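Transcriptional regulator, LYSR family (Neisseria meningitidis, PDB 4AB5) probably controls transcription of methionine biosynthesis genes as a MetR-like DNA-binding regulator, this chain being its regulatory domain. Local coordinates at residues T18-D21 with W22-A26; N96-A100 with E101-G105; I144-A148 with S149-I153; M162-E166 with K167-V171. All blocks are in the same frame, centred on the assembly; numbering follows the deposited sequence.

Interaction 1. Residues T18-D21 with W22-A26; sequences TCFD and WLMPA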
loop_
_atom_site.group_PDB
_atom_site.type_symbol
_atom_site.label_atom_id
_atom_site.label_comp_id
_atom_site.label_asym_id
_atom_site.label_seq_id
_atom_site.Cartn_x
_atom_site.Cartn_y
_atom_site.Cartn_z
ATOM N N THR B 18 -1.666 8.360 1.108
ATOM C CA THR B 18 -1.903 8.368 2.564
ATOM C C THR B 18 -3.391 8.374 2.918
ATOM O O THR B 18 -3.774 7.802 3.938
ATOM C CB THR B 18 -1.126 9.489 3.291
ATOM O OG1 THR B 18 -1.504 10.771 2.785
ATOM C CG2 THR B 18 0.374 9.308 3.223
ATOM N N CYS B 19 -4.219 9.002 2.052
ATOM C CA CYS B 19 -5.683 9.116 2.143
ATOM C C CYS B 19 -6.369 7.778 2.424
ATOM O O CYS B 19 -7.262 7.719 3.267
ATOM C CB CYS B 19 -6.249 9.777 0.888
ATOM S SG CYS B 19 -5.742 11.504 0.664
ATOM N N PHE B 20 -5.910 6.703 1.750
ATOM C CA PHE B 20 -6.414 5.331 1.865
ATOM C C PHE B 20 -6.423 4.790 3.299
ATOM O O PHE B 20 -7.314 4.007 3.649
ATOM C CB PHE B 20 -5.639 4.399 0.920
ATOM C CG PHE B 20 -6.051 4.491 -0.530
ATOM C CD1 PHE B 20 -5.576 5.519 -1.343
ATOM C CD2 PHE B 20 -6.903 3.544 -1.090
ATOM C CE1 PHE B 20 -5.962 5.604 -2.691
ATOM C CE2 PHE B 20 -7.304 3.638 -2.429
ATOM C CZ PHE B 20 -6.823 4.662 -3.223
ATOM N N ASP B 21 -5.473 5.236 4.140
ATOM C CA ASP B 21 -5.407 4.819 5.540
ATOM C C ASP B 21 -6.665 5.138 6.336
ATOM O O ASP B 21 -7.082 4.322 7.159
ATOM C CB ASP B 21 -4.150 5.377 6.226
ATOM C CG ASP B 21 -2.861 4.665 5.848
ATOM O OD1 ASP B 21 -2.930 3.658 5.098
ATOM O OD2 ASP B 21 -1.781 5.107 6.310
ATOM N N TRP B 22 -7.273 6.312 6.085
ATOM C CA TRP B 22 -8.513 6.730 6.750
ATOM C C TRP B 22 -9.765 6.569 5.869
ATOM O O TRP B 22 -10.866 6.403 6.409
ATOM C CB TRP B 22 -8.404 8.156 7.318
ATOM C CG TRP B 22 -7.852 9.163 6.358
ATOM C CD1 TRP B 22 -6.565 9.605 6.292
ATOM C CD2 TRP B 22 -8.570 9.867 5.340
ATOM N NE1 TRP B 22 -6.438 10.548 5.302
ATOM C CE2 TRP B 22 -7.654 10.724 4.697
ATOM C CE3 TRP B 22 -9.909 9.863 4.907
ATOM C CZ2 TRP B 22 -8.022 11.544 3.629
ATOM C CZ3 TRP B 22 -10.266 10.659 3.833
ATOM C CH2 TRP B 22 -9.337 11.508 3.223
ATOM N N LEU B 23 -9.589 6.588 4.532
ATOM C CA LEU B 23 -10.674 6.461 3.566
ATOM C C LEU B 23 -11.250 5.058 3.470
ATOM O O LEU B 23 -12.465 4.923 3.330
ATOM C CB LEU B 23 -10.262 6.994 2.180
ATOM C CG LEU B 23 -11.400 7.282 1.194
ATOM C CD1 LEU B 23 -12.316 8.368 1.710
ATOM C CD2 LEU B 23 -10.851 7.664 -0.163
HETATM N N MSE B 24 -10.391 4.020 3.523
HETATM C CA MSE B 24 -10.838 2.622 3.477
HETATM C C MSE B 24 -11.715 2.259 4.691
HETATM O O MSE B 24 -12.840 1.832 4.448
HETATM C CB MSE B 24 -9.672 1.638 3.246
HETATM C CG MSE B 24 -8.934 1.853 1.920
HETATM SE SE MSE B 24 -10.061 1.905 0.318
HETATM C CE MSE B 24 -10.226 3.864 0.035
ATOM N N PRO B 25 -11.318 2.501 5.980
ATOM C CA PRO B 25 -12.255 2.227 7.091
ATOM C C PRO B 25 -13.483 3.150 7.123
ATOM O O PRO B 25 -14.494 2.773 7.713
ATOM C CB PRO B 25 -11.390 2.356 8.349
ATOM C CG PRO B 25 -10.245 3.168 7.958
ATOM C CD PRO B 25 -10.018 2.987 6.491
ATOM N N ALA B 26 -13.416 4.337 6.471
ATOM C CA ALA B 26 -14.550 5.270 6.369
ATOM C C ALA B 26 -15.627 4.627 5.490
ATOM O O ALA B 26 -16.816 4.715 5.817
ATOM C CB ALA B 26 -14.107 6.605 5.787
HETATM O O HOH W 1 -4.435 12.089 3.709
#
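Cys19 O lies against one face of the Trp22 indole, 3.2 Å from its plane and over its centre. The indole is folded back there because CG of Trp22 sits between its backbone N and carbonyl carbon (chi1 48°). The same oxygen accepts two backbone hydrogen bonds. Trp22 N gives one, 3.1 Å from Cys19 O and well above the carbonyl plane. Leu23 N gives the other, 2.9 Å from Cys19 O and in that plane.

The indole N-H has its own partner. Trp22 NE1 donates at the ring edge to water 1, 3.0 Å away, and this water also has a weak hydrogen bond with Thr18 OG1. Cys19 CB lies 3.7 Å from Trp22 CZ2. Its SG, in a disulfide with Cys16, makes an oblique Cys sulfur-aromatic contact with the indole. Phe78 meets the Trp22 ring edge-to-face.

One residue on, Phe20 O accepts from Met24 N. The two side chains run side by side in an oblique Met-aromatic contact, with selenomethionine Met24 CE 3.5 Å from Phe20 CD2. Ile141 and Gln145 of the second subunit pack on Phe20 and Met24. Pro25 has no N-H to give Asp21 O; its ring carbons lie there instead, Pro25 CD 3.3 Å from Asp21 O, and helix 20-33 kinks. A carbonyl accepting two N-H groups, with an indole face against it and a disulfide beside it, probably limits backbone movement near the helix start.

Interaction 2. Residues N96-A100 with E101-G105; sequences NVWTA and EDFIG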
loop_
_atom_site.group_PDB
_atom_site.type_symbol
_atom_site.label_atom_id
_atom_site.label_comp_id
_atom_site.label_asym_id
_atom_site.label_seq_id
_atom_site.Cartn_x
_atom_site.Cartn_y
_atom_site.Cartn_z
ATOM N N ASN B 96 16.608 21.214 13.756
ATOM C CA ASN B 96 15.220 21.146 14.235
ATOM C C ASN B 96 14.251 21.479 13.104
ATOM O O ASN B 96 13.186 20.875 13.007
ATOM C CB ASN B 96 14.990 22.102 15.412
ATOM C CG ASN B 96 15.325 21.552 16.789
ATOM O OD1 ASN B 96 15.407 22.303 17.766
ATOM N ND2 ASN B 96 15.490 20.241 16.923
ATOM N N VAL B 97 14.633 22.435 12.247
ATOM C CA VAL B 97 13.842 22.891 11.106
ATOM C C VAL B 97 14.652 22.689 9.810
ATOM O O VAL B 97 15.817 23.085 9.752
ATOM C CB VAL B 97 13.397 24.374 11.292
ATOM C CG1 VAL B 97 12.624 24.881 10.082
ATOM C CG2 VAL B 97 12.573 24.555 12.563
ATOM N N TRP B 98 14.032 22.092 8.776
ATOM C CA TRP B 98 14.673 21.894 7.477
ATOM C C TRP B 98 14.230 22.979 6.503
ATOM O O TRP B 98 13.032 23.119 6.236
ATOM C CB TRP B 98 14.352 20.509 6.892
ATOM C CG TRP B 98 14.819 19.336 7.706
ATOM C CD1 TRP B 98 15.615 19.363 8.814
ATOM C CD2 TRP B 98 14.541 17.953 7.446
ATOM N NE1 TRP B 98 15.842 18.085 9.267
ATOM C CE2 TRP B 98 15.206 17.198 8.438
ATOM C CE3 TRP B 98 13.805 17.274 6.459
ATOM C CZ2 TRP B 98 15.122 15.801 8.498
ATOM C CZ3 TRP B 98 13.754 15.887 6.499
ATOM C CH2 TRP B 98 14.401 15.167 7.511
ATOM N N THR B 99 15.191 23.763 5.986
ATOM C CA THR B 99 14.915 24.807 4.990
ATOM C C THR B 99 14.841 24.103 3.629
ATOM O O THR B 99 15.323 22.973 3.513
ATOM C CB THR B 99 16.035 25.888 4.994
ATOM O OG1 THR B 99 17.273 25.307 4.584
ATOM C CG2 THR B 99 16.205 26.574 6.344
ATOM N N ALA B 100 14.283 24.758 2.602
ATOM C CA ALA B 100 14.200 24.212 1.240
ATOM C C ALA B 100 15.592 23.767 0.730
ATOM O O ALA B 100 15.718 22.692 0.133
ATOM C CB ALA B 100 13.603 25.249 0.302
ATOM N N GLU B 101 16.637 24.564 1.046
ATOM C CA GLU B 101 18.046 24.335 0.700
ATOM C C GLU B 101 18.651 23.061 1.326
ATOM O O GLU B 101 19.623 22.532 0.785
ATOM C CB GLU B 101 18.896 25.564 1.073
ATOM C CG GLU B 101 18.693 26.781 0.172
ATOM C CD GLU B 101 17.433 27.614 0.345
ATOM O OE1 GLU B 101 16.703 27.416 1.346
ATOM O OE2 GLU B 101 17.175 28.473 -0.531
ATOM N N ASP B 102 18.082 22.565 2.451
ATOM C CA ASP B 102 18.548 21.345 3.134
ATOM C C ASP B 102 18.238 20.062 2.346
ATOM O O ASP B 102 18.837 19.018 2.612
ATOM C CB ASP B 102 18.013 21.260 4.576
ATOM C CG ASP B 102 18.544 22.321 5.524
ATOM O OD1 ASP B 102 19.746 22.657 5.432
ATOM O OD2 ASP B 102 17.775 22.781 6.387
ATOM N N PHE B 103 17.323 20.160 1.366
ATOM C CA PHE B 103 16.894 19.085 0.479
ATOM C C PHE B 103 17.810 18.940 -0.753
ATOM O O PHE B 103 17.788 17.883 -1.379
ATOM C CB PHE B 103 15.442 19.327 0.025
ATOM C CG PHE B 103 14.404 19.278 1.124
ATOM C CD1 PHE B 103 14.097 20.415 1.865
ATOM C CD2 PHE B 103 13.725 18.094 1.413
ATOM C CE1 PHE B 103 13.145 20.365 2.886
ATOM C CE2 PHE B 103 12.775 18.046 2.436
ATOM C CZ PHE B 103 12.489 19.181 3.162
ATOM N N ILE B 104 18.609 19.986 -1.093
ATOM C CA ILE B 104 19.507 20.037 -2.259
ATOM C C ILE B 104 20.339 18.765 -2.552
ATOM O O ILE B 104 20.232 18.206 -3.643
ATOM C CB ILE B 104 20.307 21.376 -2.376
ATOM C CG1 ILE B 104 19.369 22.544 -2.742
ATOM C CG2 ILE B 104 21.470 21.275 -3.398
ATOM C CD1 ILE B 104 19.932 23.939 -2.564
ATOM N N GLY B 105 21.133 18.322 -1.597
ATOM C CA GLY B 105 21.970 17.142 -1.795
ATOM C C GLY B 105 21.293 15.786 -1.683
ATOM O O GLY B 105 21.622 14.863 -2.430
#
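Trp98, in the short strand 97-98, meets Phe103 through its benzo edge. The two side chains cross at about a right angle, and Trp98 CE3 lies 4.0 Å from Phe103 CZ, which sits close to the indole plane. The indole nitrogen NE1 turns elsewhere, to a hydrogen bond with Leu92 O. The backbone of Trp98 bonds to Gln174 and Thr176 of strand 171-189.

Thr99 comes next and carries the polar part of the contact. Thr99 N donates to Asp102 OD2 over 2.8 Å, arriving from above the carboxylate plane. The hydroxyl Thr99 OG1 is 3.1 Å from the same Asp102 OD2, a weak and unsettled bond. OG1 is held close to the backbone, between N and the carbonyl carbon (chi1 64°), and this brings it beside the aspartate. Lys95 makes a salt bridge to OD2 as well. Thr99 O in turn accepts from Asp102 N at 3.0 Å. Thr99 O also touches the edge of the Phe103 ring, 3.3 Å from Phe103 CD1.

Ala100 follows. Ala100 O accepts from Phe103 N at 3.2 Å. The Phe103 ring passes on to Leu120 and Leu125 of helix 119-125, and Ile124 of that helix packs on Ala100.

The residues from Glu101 on have helical backbone angles without regular helical bonding. Successive bonds three residues apart make two overlapping turns. The aspartate reaching back to the N-H three residues earlier resembles one half of a capping box, here where strand 97-98 gives way to a turn in the LysR substrate-binding domain.

Interaction 3. Residues I144-A148 with S149-I153; sequences IQLVA and SRRGI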
loop_
_atom_site.group_PDB
_atom_site.type_symbol
_atom_site.label_atom_id
_atom_site.label_comp_id
_atom_site.label_asym_id
_atom_site.label_seq_id
_atom_site.Cartn_x
_atom_site.Cartn_y
_atom_site.Cartn_z
ATOM N N ILE B 144 9.422 4.290 4.784
ATOM C CA ILE B 144 9.983 4.345 6.132
ATOM C C ILE B 144 11.229 3.485 6.280
ATOM O O ILE B 144 12.224 3.972 6.821
ATOM C CB ILE B 144 8.889 4.138 7.235
ATOM C CG1 ILE B 144 8.191 5.474 7.539
ATOM C CG2 ILE B 144 9.446 3.527 8.544
ATOM C CD1 ILE B 144 6.846 5.537 7.107
ATOM N N GLN B 145 11.208 2.240 5.753
ATOM C CA GLN B 145 12.382 1.346 5.837
ATOM C C GLN B 145 13.567 1.835 5.024
ATOM O O GLN B 145 14.698 1.645 5.439
ATOM C CB GLN B 145 12.040 -0.113 5.504
ATOM C CG GLN B 145 11.118 -0.796 6.515
ATOM C CD GLN B 145 11.594 -0.738 7.950
ATOM O OE1 GLN B 145 12.775 -0.903 8.255
ATOM N NE2 GLN B 145 10.666 -0.542 8.866
ATOM N N LEU B 146 13.298 2.497 3.887
ATOM C CA LEU B 146 14.310 3.093 3.021
ATOM C C LEU B 146 14.926 4.322 3.711
ATOM O O LEU B 146 16.151 4.486 3.697
ATOM C CB LEU B 146 13.701 3.478 1.663
ATOM C CG LEU B 146 13.458 2.348 0.665
ATOM C CD1 LEU B 146 12.704 2.862 -0.528
ATOM C CD2 LEU B 146 14.755 1.694 0.221
ATOM N N VAL B 147 14.078 5.151 4.357
ATOM C CA VAL B 147 14.518 6.326 5.116
ATOM C C VAL B 147 15.412 5.861 6.302
ATOM O O VAL B 147 16.527 6.359 6.457
ATOM C CB VAL B 147 13.329 7.245 5.550
ATOM C CG1 VAL B 147 13.801 8.368 6.459
ATOM C CG2 VAL B 147 12.612 7.840 4.339
ATOM N N ALA B 148 14.941 4.856 7.072
ATOM C CA ALA B 148 15.631 4.261 8.230
ATOM C C ALA B 148 16.997 3.654 7.889
ATOM O O ALA B 148 17.893 3.625 8.740
ATOM C CB ALA B 148 14.744 3.215 8.880
ATOM N N SER B 149 17.149 3.165 6.645
ATOM C CA SER B 149 18.380 2.547 6.126
ATOM C C SER B 149 19.309 3.603 5.494
ATOM O O SER B 149 20.311 3.246 4.867
ATOM C CB SER B 149 18.033 1.458 5.116
ATOM O OG SER B 149 17.167 0.486 5.686
ATOM N N ARG B 150 18.977 4.908 5.689
ATOM C CA ARG B 150 19.700 6.086 5.183
ATOM C C ARG B 150 19.758 6.147 3.653
ATOM O O ARG B 150 20.701 6.698 3.087
ATOM C CB ARG B 150 21.089 6.240 5.846
ATOM C CG ARG B 150 21.030 6.773 7.273
ATOM C CD ARG B 150 22.395 7.083 7.859
ATOM N NE ARG B 150 23.023 8.246 7.218
ATOM C CZ ARG B 150 24.170 8.795 7.605
ATOM N NH1 ARG B 150 24.834 8.307 8.644
ATOM N NH2 ARG B 150 24.664 9.838 6.952
ATOM N N ARG B 151 18.720 5.601 2.988
ATOM C CA ARG B 151 18.607 5.574 1.524
ATOM C C ARG B 151 18.072 6.886 0.945
ATOM O O ARG B 151 18.059 7.075 -0.276
ATOM C CB ARG B 151 17.789 4.350 1.049
ATOM C CG ARG B 151 18.538 3.032 1.195
ATOM C CD ARG B 151 19.672 2.969 0.196
ATOM N NE ARG B 151 20.561 1.834 0.409
ATOM C CZ ARG B 151 21.750 1.924 0.983
ATOM N NH1 ARG B 151 22.198 3.098 1.418
ATOM N NH2 ARG B 151 22.503 0.843 1.135
ATOM N N GLY B 152 17.669 7.780 1.839
ATOM C CA GLY B 152 17.130 9.092 1.513
ATOM C C GLY B 152 16.304 9.661 2.646
ATOM O O GLY B 152 16.342 9.149 3.773
ATOM N N ILE B 153 15.580 10.756 2.348
ATOM C CA ILE B 153 14.659 11.446 3.265
ATOM C C ILE B 153 13.261 11.511 2.640
ATOM O O ILE B 153 13.122 11.261 1.444
ATOM C CB ILE B 153 15.192 12.837 3.717
ATOM C CG1 ILE B 153 15.394 13.810 2.519
ATOM C CG2 ILE B 153 16.467 12.695 4.582
ATOM C CD1 ILE B 153 15.542 15.268 2.897
HETATM O O HOH W 2 17.657 8.829 6.222
#
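Arg150 has a left-handed backbone (phi 62°), uncommon for a residue with a side chain, and its N-H turns back to Val147 O. That bond is 2.9 Å long from Arg150 N to Val147 O, and the donor stands above the carbonyl plane. The next N-H reaches further back. Arg151 N donates to Leu146 O, also at 2.9 Å, tilted about 20° from the carbonyl plane.

Ser149 ties in through its side chain. Ser149 OG lies beside the backbone N, anti to the carbonyl carbon (chi1 -56°), and donates to Gln145 O at 2.7 Å. The backbone N of Ser149 adds weak bonds to Gln145 O and Leu146 O. Arg31 of the second subunit hydrogen-bonds to Gln145 OE1 and, weakly, to Ser149 OG.

Leu146 CD2 rests 4.1 Å from Arg151 CB, the two side chains crossing at about a right angle. Val147 spreads its methyls beside Gly152 O, with Val147 CG1 at 3.8 Å from Gly152 O. Water 2 donates to both Val147 O and Gly152 O and so bridges the helix end to the outgoing chain. Arg151 leads its guanidinium away to a long, weak ion pair with Asp40 of the second subunit.

The pair of backward bonds round a positive-phi residue is a Schellman motif. It ends helix 140-148 at the subunit interface and turns the chain toward strand 154-157.

Interaction 4. Residues M162-E166 with K167-V171; sequences MPYLE and KGYVV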
loop_
_atom_site.group_PDB
_atom_site.type_symbol
_atom_site.label_atom_id
_atom_site.label_comp_id
_atom_site.label_asym_id
_atom_site.label_seq_id
_atom_site.Cartn_x
_atom_site.Cartn_y
_atom_site.Cartn_z
HETATM N N MSE B 162 3.919 8.883 13.064
HETATM C CA MSE B 162 3.792 8.569 14.493
HETATM C C MSE B 162 4.038 7.101 14.949
HETATM O O MSE B 162 4.891 6.944 15.823
HETATM C CB MSE B 162 2.547 9.214 15.115
HETATM C CG MSE B 162 2.712 9.570 16.584
HETATM SE SE MSE B 162 1.134 9.049 17.641
HETATM C CE MSE B 162 1.069 7.069 17.242
ATOM N N PRO B 163 3.419 6.019 14.379
ATOM C CA PRO B 163 3.763 4.652 14.852
ATOM C C PRO B 163 5.228 4.240 14.658
ATOM O O PRO B 163 5.744 3.433 15.427
ATOM C CB PRO B 163 2.851 3.740 14.020
ATOM C CG PRO B 163 1.771 4.610 13.520
ATOM C CD PRO B 163 2.362 5.970 13.345
ATOM N N TYR B 164 5.895 4.794 13.640
ATOM C CA TYR B 164 7.287 4.480 13.304
ATOM C C TYR B 164 8.341 5.183 14.164
ATOM O O TYR B 164 9.478 4.713 14.236
ATOM C CB TYR B 164 7.526 4.658 11.797
ATOM C CG TYR B 164 6.494 3.920 10.971
ATOM C CD1 TYR B 164 6.549 2.536 10.825
ATOM C CD2 TYR B 164 5.436 4.595 10.377
ATOM C CE1 TYR B 164 5.606 1.852 10.066
ATOM C CE2 TYR B 164 4.484 3.922 9.619
ATOM C CZ TYR B 164 4.572 2.548 9.468
ATOM O OH TYR B 164 3.633 1.869 8.736
ATOM N N LEU B 165 7.958 6.284 14.832
ATOM C CA LEU B 165 8.832 7.032 15.735
ATOM C C LEU B 165 9.012 6.214 17.003
ATOM O O LEU B 165 10.097 6.196 17.583
ATOM C CB LEU B 165 8.235 8.407 16.083
ATOM C CG LEU B 165 7.942 9.357 14.925
ATOM C CD1 LEU B 165 6.968 10.423 15.345
ATOM C CD2 LEU B 165 9.208 9.984 14.384
ATOM N N GLU B 166 7.938 5.505 17.403
ATOM C CA GLU B 166 7.870 4.628 18.578
ATOM C C GLU B 166 8.813 3.427 18.414
ATOM O O GLU B 166 9.433 2.997 19.389
ATOM C CB GLU B 166 6.423 4.144 18.798
ATOM C CG GLU B 166 5.388 5.265 18.876
ATOM C CD GLU B 166 3.937 4.864 19.086
ATOM O OE1 GLU B 166 3.540 3.760 18.643
ATOM O OE2 GLU B 166 3.184 5.684 19.659
ATOM N N LYS B 167 8.943 2.916 17.170
ATOM C CA LYS B 167 9.792 1.778 16.809
ATOM C C LYS B 167 11.270 2.174 16.597
ATOM O O LYS B 167 12.121 1.300 16.421
ATOM C CB LYS B 167 9.215 1.039 15.583
ATOM C CG LYS B 167 7.727 0.698 15.718
ATOM C CD LYS B 167 7.260 -0.349 14.725
ATOM C CE LYS B 167 5.754 -0.455 14.682
ATOM N NZ LYS B 167 5.144 0.566 13.789
ATOM N N GLY B 168 11.551 3.476 16.623
ATOM C CA GLY B 168 12.892 4.031 16.467
ATOM C C GLY B 168 13.457 4.049 15.056
ATOM O O GLY B 168 14.642 4.351 14.870
ATOM N N TYR B 169 12.615 3.749 14.048
ATOM C CA TYR B 169 13.028 3.714 12.643
ATOM C C TYR B 169 13.492 5.084 12.137
ATOM O O TYR B 169 14.532 5.191 11.491
ATOM C CB TYR B 169 11.879 3.202 11.733
ATOM C CG TYR B 169 11.343 1.817 12.032
ATOM C CD1 TYR B 169 12.174 0.817 12.531
ATOM C CD2 TYR B 169 10.031 1.475 11.724
ATOM C CE1 TYR B 169 11.696 -0.465 12.777
ATOM C CE2 TYR B 169 9.546 0.191 11.952
ATOM C CZ TYR B 169 10.383 -0.780 12.473
ATOM O OH TYR B 169 9.916 -2.051 12.712
ATOM N N VAL B 170 12.693 6.121 12.401
ATOM C CA VAL B 170 12.939 7.476 11.916
ATOM C C VAL B 170 12.756 8.514 13.028
ATOM O O VAL B 170 12.255 8.201 14.113
ATOM C CB VAL B 170 12.012 7.802 10.691
ATOM C CG1 VAL B 170 12.341 6.941 9.475
ATOM C CG2 VAL B 170 10.522 7.695 11.049
ATOM N N VAL B 171 13.159 9.756 12.731
ATOM C CA VAL B 171 12.959 10.932 13.576
ATOM C C VAL B 171 12.208 11.913 12.692
ATOM O O VAL B 171 12.314 11.819 11.463
ATOM C CB VAL B 171 14.253 11.530 14.199
ATOM C CG1 VAL B 171 14.908 10.555 15.173
ATOM C CG2 VAL B 171 15.250 11.990 13.143
HETATM O O HOH W 3 12.245 7.903 16.715
#
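Tyr164 and Tyr169 meet edge to edge, Tyr164 CD1 lying 3.7 Å from Tyr169 CD2. Beside them Val170 CG2 is 4.3 Å from Leu165 CD2 and touches Tyr164 CB at a similar range. The same CD2 of Leu165 also comes against Val170 O. Ile141 and Ile144 of helix 140-148 pack on the Tyr164 side chain.

Round this apolar patch the backbone closes a Schellman motif that ends helix 158-166. Gly168 has positive phi (76°), a conformation that favours glycine. Gly168 N donates to Leu165 O at 3.2 Å, from well above the carbonyl plane. Tyr169 N reaches back to Tyr164 O at 3.3 Å, almost in line with that C=O. Water 3 donates to Leu165 O and to Val170 O, joining the turn to the chain that leads into strand 171-189.

Lys167 lies at the outer side. Its CB sits over the centre of one face of the Tyr169 ring, and the rest of its chain runs alongside Tyr164. A bend at the last torsion (chi4 84°) brings Lys167 NZ to 3.4 Å from Pro163 O, a weak hydrogen bond.

In the fold
Interactions 3 and 4 lie together, centres 12 Å apart, and end two neighbouring helices. Val147 CG1 meets Val170 CG1 at 3.6 Å, and Ile144 CD1 meets Tyr164 CD2 at 3.7 Å. Interaction 2 joins them through interaction 3, where Phe103 CD2 lies 3.7 Å from Ile153 CD1. Interaction 1 stands apart, its centre 21 Å from that of interaction 4 and 24 Å from that of interaction 3. This is consistent with the two-lobed periplasmic-binding-protein-like fold of LysR regulatory domains, with interaction 1 probably in the other lobe. Across the dimer, residues of 18-26 pack on Ile141 and Gln145 of the second subunit, and Gln145 belongs to its copy of interaction 3.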